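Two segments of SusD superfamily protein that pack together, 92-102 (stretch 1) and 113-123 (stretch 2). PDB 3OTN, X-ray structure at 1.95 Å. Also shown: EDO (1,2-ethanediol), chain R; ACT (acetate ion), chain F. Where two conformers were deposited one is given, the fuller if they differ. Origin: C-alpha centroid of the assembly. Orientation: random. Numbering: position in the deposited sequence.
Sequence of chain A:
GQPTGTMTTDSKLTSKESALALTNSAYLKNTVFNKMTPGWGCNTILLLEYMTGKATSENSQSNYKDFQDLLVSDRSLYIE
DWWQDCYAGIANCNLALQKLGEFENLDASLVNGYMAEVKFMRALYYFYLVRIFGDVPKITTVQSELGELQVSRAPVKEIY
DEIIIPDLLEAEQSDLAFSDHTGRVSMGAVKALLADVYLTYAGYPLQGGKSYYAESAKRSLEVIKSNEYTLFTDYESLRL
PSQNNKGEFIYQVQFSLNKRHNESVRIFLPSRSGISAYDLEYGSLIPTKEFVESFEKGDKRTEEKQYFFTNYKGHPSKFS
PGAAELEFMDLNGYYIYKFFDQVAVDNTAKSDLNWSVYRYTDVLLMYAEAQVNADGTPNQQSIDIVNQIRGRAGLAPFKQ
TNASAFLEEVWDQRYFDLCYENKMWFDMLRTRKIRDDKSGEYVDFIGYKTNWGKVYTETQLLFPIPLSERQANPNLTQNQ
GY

Stretch 1 (92-102) NCNLALQKLGE
Stretch 2 (113-123) GYMAEVKFMRA

Stretch 1, helical from Asn92 through at least Lys99, and stretch 2, helical throughout, are parts of two helices that run nearly antiparallel, their N-to-C directions 156° apart (signed crossing angle -156°) and their axes 9.4 Å apart at closest approach. Backbone torsions stay near -63/-43, and i-to-i+4 hydrogen bonds such as Leu97 N to Cys93 O (2.9 Å) and Arg122 N to Val118 O (3.0 Å) hold each helix. The register sets Cys93 CA 5.8 Å from Val118 CA and Leu97 CA 6.3 Å from Met115 CA; together the stretches bury 535 Å².

Along stretch 1, Asn92 makes no contact. Cys93 (chi1 m) points toward the partner helix, its CB 3.6 Å from Val118 CG1 and its SG 3.8 Å from CB of the selenomethionine Met121. One residue on, Asn94 (m, chi2 -24°) leaves its backbone sideways, yet its amide end reaches Arg122: NH1 donates to Asn94 OD1 at 2.8 Å and 155°, the one hydrogen bond between the stretches. Arg122 (t, t, p, chi4 -171°) also donates from NH1 to O2 of an ethanediol at 2.9 Å, and O1 of that molecule donates to Asn94 O at 3.1 Å, so the solvent molecule bridges the same pair.

Leu95 faces away. Ala96 is small and points toward stretch 2, with CB 3.9 Å from Val118 CG1. Leu97 (m, t) inserts among Met115, Val118, Lys119 and Arg122: its CG lies 3.4 Å from Val118 CG1, while its CD1 covers one face of the guanidinium, 3.6 Å from Arg122 CZ. Reciprocally, Val118 (t) fits among Cys93, Ala96, Leu97 and Leu100, interlocking the helices.

Gln98 and Lys99 lie out of reach. Leu100 (m, t) closes the apolar seam, with CB 3.5 Å from CG of selenomethionine Met115 (m, t, m) and CD1 4.1 Å from Val118 CG2.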

# COMPACT_ATOMS: atom_id res chain seq x y z
N ASN A 92 -12.76 -0.17 -16.63
CA ASN A 92 -13.86 0.62 -16.05
C ASN A 92 -13.61 2.11 -16.20
O ASN A 92 -14.51 2.84 -16.58
CB ASN A 92 -14.11 0.31 -14.54
CG ASN A 92 -14.75 -1.05 -14.31
OD1 ASN A 92 -15.57 -1.50 -15.10
ND2 ASN A 92 -14.38 -1.69 -13.21
N CYS A 93 -12.39 2.54 -15.92
CA CYS A 93 -12.03 3.94 -16.05
C CYS A 93 -12.11 4.46 -17.47
O CYS A 93 -12.58 5.61 -17.69
CB CYS A 93 -10.63 4.24 -15.51
SG CYS A 93 -10.35 3.92 -13.74
N ASN A 94 -11.60 3.69 -18.44
CA ASN A 94 -11.60 4.13 -19.83
C ASN A 94 -13.01 4.32 -20.34
O ASN A 94 -13.31 5.30 -21.01
CB ASN A 94 -10.81 3.17 -20.74
CG ASN A 94 -9.30 3.17 -20.43
OD1 ASN A 94 -8.80 4.14 -19.89
ND2 ASN A 94 -8.60 2.07 -20.74
N LEU A 95 -13.90 3.40 -19.99
CA LEU A 95 -15.29 3.49 -20.41
C LEU A 95 -16.03 4.63 -19.69
O LEU A 95 -16.81 5.38 -20.31
CB LEU A 95 -15.97 2.13 -20.14
CG LEU A 95 -17.42 1.88 -20.59
CD1 LEU A 95 -17.64 2.37 -22.02
CD2 LEU A 95 -17.77 0.40 -20.43
N ALA A 96 -15.78 4.77 -18.39
CA ALA A 96 -16.30 5.87 -17.59
C ALA A 96 -15.92 7.24 -18.17
O ALA A 96 -16.78 8.13 -18.32
CB ALA A 96 -15.78 5.74 -16.11
N LEU A 97 -14.64 7.42 -18.54
CA LEU A 97 -14.18 8.68 -19.11
C LEU A 97 -14.80 8.94 -20.48
O LEU A 97 -15.12 10.09 -20.80
CB LEU A 97 -12.66 8.76 -19.17
CG LEU A 97 -11.93 8.90 -17.82
CD1 LEU A 97 -10.40 8.64 -17.92
CD2 LEU A 97 -12.26 10.23 -17.18
N GLN A 98 -14.98 7.90 -21.29
CA GLN A 98 -15.62 8.07 -22.61
C GLN A 98 -17.06 8.52 -22.43
O GLN A 98 -17.48 9.50 -23.02
CB GLN A 98 -15.60 6.79 -23.43
CG GLN A 98 -16.20 6.95 -24.83
CD GLN A 98 -16.54 5.63 -25.50
OE1 GLN A 98 -17.38 4.86 -25.02
NE2 GLN A 98 -15.92 5.38 -26.64
N LYS A 99 -17.80 7.84 -21.54
CA LYS A 99 -19.21 8.18 -21.33
C LYS A 99 -19.41 9.52 -20.61
O LYS A 99 -20.29 10.31 -21.00
CB LYS A 99 -19.98 7.04 -20.65
CG LYS A 99 -20.03 5.70 -21.47
CD LYS A 99 -20.81 5.88 -22.77
CE LYS A 99 -21.17 4.55 -23.47
NZ LYS A 99 -21.30 4.83 -24.93
N LEU A 100 -18.58 9.82 -19.62
CA LEU A 100 -18.65 11.13 -18.93
C LEU A 100 -18.48 12.33 -19.88
O LEU A 100 -19.10 13.38 -19.68
CB LEU A 100 -17.67 11.22 -17.76
CG LEU A 100 -18.11 10.37 -16.54
CD1 LEU A 100 -16.94 10.16 -15.56
CD2 LEU A 100 -19.33 11.00 -15.82
N GLY A 101 -17.64 12.17 -20.91
CA GLY A 101 -17.42 13.19 -21.92
C GLY A 101 -18.59 13.43 -22.86
O GLY A 101 -18.60 14.42 -23.56
N GLU A 102 -19.55 12.52 -22.87
CA GLU A 102 -20.75 12.62 -23.71
C GLU A 102 -21.93 13.27 -23.01
O GLU A 102 -22.98 13.44 -23.64
CB GLU A 102 -21.16 11.23 -24.19
CG GLU A 102 -20.09 10.54 -25.05
CD GLU A 102 -20.43 9.08 -25.37
OE1 GLU A 102 -21.42 8.57 -24.82
OE2 GLU A 102 -19.71 8.46 -26.19
N GLY A 113 -15.49 17.24 -11.79
CA GLY A 113 -15.10 16.52 -10.55
C GLY A 113 -15.09 15.04 -10.72
O GLY A 113 -14.12 14.35 -10.36
N TYR A 114 -16.16 14.54 -11.32
CA TYR A 114 -16.31 13.13 -11.55
C TYR A 114 -15.19 12.58 -12.43
O TYR A 114 -14.64 11.54 -12.14
CB TYR A 114 -17.67 12.84 -12.18
CG TYR A 114 -18.88 12.94 -11.27
CD1 TYR A 114 -18.78 12.88 -9.87
CD2 TYR A 114 -20.16 13.04 -11.82
CE1 TYR A 114 -19.91 12.95 -9.05
CE2 TYR A 114 -21.31 13.12 -11.01
CZ TYR A 114 -21.17 13.04 -9.63
OH TYR A 114 -22.29 13.11 -8.84
N MSE A 115 -14.85 13.30 -13.50
CA MSE A 115 -13.81 12.85 -14.41
C MSE A 115 -12.45 12.90 -13.70
O MSE A 115 -11.61 12.03 -13.94
CB MSE A 115 -13.84 13.65 -15.72
CG MSE A 115 -15.10 13.36 -16.58
SE MSE A 115 -15.21 14.44 -18.25
CE MSE A 115 -15.01 16.19 -17.45
N ALA A 116 -12.26 13.88 -12.81
CA ALA A 116 -11.04 13.93 -11.98
C ALA A 116 -10.90 12.68 -11.10
O ALA A 116 -9.80 12.17 -10.87
CB ALA A 116 -11.01 15.23 -11.13
N GLU A 117 -12.01 12.19 -10.56
CA GLU A 117 -11.96 11.00 -9.69
C GLU A 117 -11.48 9.78 -10.53
O GLU A 117 -10.70 8.97 -10.07
CB GLU A 117 -13.34 10.71 -9.07
CG GLU A 117 -13.87 11.80 -8.12
CD GLU A 117 -15.25 11.50 -7.55
OE1 GLU A 117 -15.53 10.35 -7.17
OE2 GLU A 117 -16.07 12.43 -7.49
N VAL A 118 -12.01 9.67 -11.73
CA VAL A 118 -11.73 8.57 -12.64
C VAL A 118 -10.31 8.67 -13.14
O VAL A 118 -9.62 7.65 -13.22
CB VAL A 118 -12.79 8.50 -13.80
CG1 VAL A 118 -12.46 7.32 -14.82
CG2 VAL A 118 -14.20 8.34 -13.18
N LYS A 119 -9.84 9.87 -13.46
CA LYS A 119 -8.45 10.00 -13.91
C LYS A 119 -7.49 9.66 -12.77
O LYS A 119 -6.47 9.02 -13.01
CB LYS A 119 -8.15 11.38 -14.47
CG LYS A 119 -8.76 11.63 -15.83
CD LYS A 119 -8.60 13.10 -16.18
CE LYS A 119 -9.33 13.46 -17.48
NZ LYS A 119 -9.03 14.88 -17.85
N PHE A 120 -7.81 10.11 -11.55
CA PHE A 120 -7.04 9.70 -10.37
C PHE A 120 -6.95 8.18 -10.32
O PHE A 120 -5.85 7.64 -10.13
CB PHE A 120 -7.63 10.24 -9.06
CG PHE A 120 -7.12 9.55 -7.81
CD1 PHE A 120 -5.98 10.03 -7.14
CD2 PHE A 120 -7.76 8.44 -7.31
CE1 PHE A 120 -5.50 9.40 -5.99
CE2 PHE A 120 -7.28 7.78 -6.18
CZ PHE A 120 -6.15 8.28 -5.50
N MSE A 121 -8.08 7.49 -10.52
CA MSE A 121 -8.12 6.04 -10.34
C MSE A 121 -7.29 5.31 -11.40
O MSE A 121 -6.64 4.30 -11.11
CB MSE A 121 -9.57 5.51 -10.35
CG MSE A 121 -9.78 4.37 -9.37
SE MSE A 121 -9.72 4.94 -7.54
CE MSE A 121 -11.46 5.73 -7.60
N ARG A 122 -7.36 5.80 -12.63
CA ARG A 122 -6.62 5.20 -13.70
C ARG A 122 -5.13 5.31 -13.40
O ARG A 122 -4.39 4.35 -13.55
CB ARG A 122 -7.00 5.82 -15.05
CG ARG A 122 -6.21 5.21 -16.17
CD ARG A 122 -6.74 5.53 -17.51
NE ARG A 122 -6.57 6.93 -17.86
CZ ARG A 122 -7.12 7.49 -18.92
NH1 ARG A 122 -7.86 6.76 -19.77
NH2 ARG A 122 -6.93 8.78 -19.14
N ALA A 123 -4.69 6.50 -12.99
CA ALA A 123 -3.33 6.72 -12.57
C ALA A 123 -2.93 5.78 -11.45
O ALA A 123 -1.81 5.27 -11.46
CB ALA A 123 -3.08 8.19 -12.16
C1 EDO R . -10.98 7.12 -22.32
O1 EDO R . -11.76 6.55 -23.36
C2 EDO R . -9.98 8.10 -22.92
O2 EDO R . -8.81 8.18 -22.09
C ACT F . -10.83 16.68 -15.87
O ACT F . -9.57 16.80 -15.75
OXT ACT F . -11.44 16.79 -14.78
CH3 ACT F . -11.53 16.43 -17.18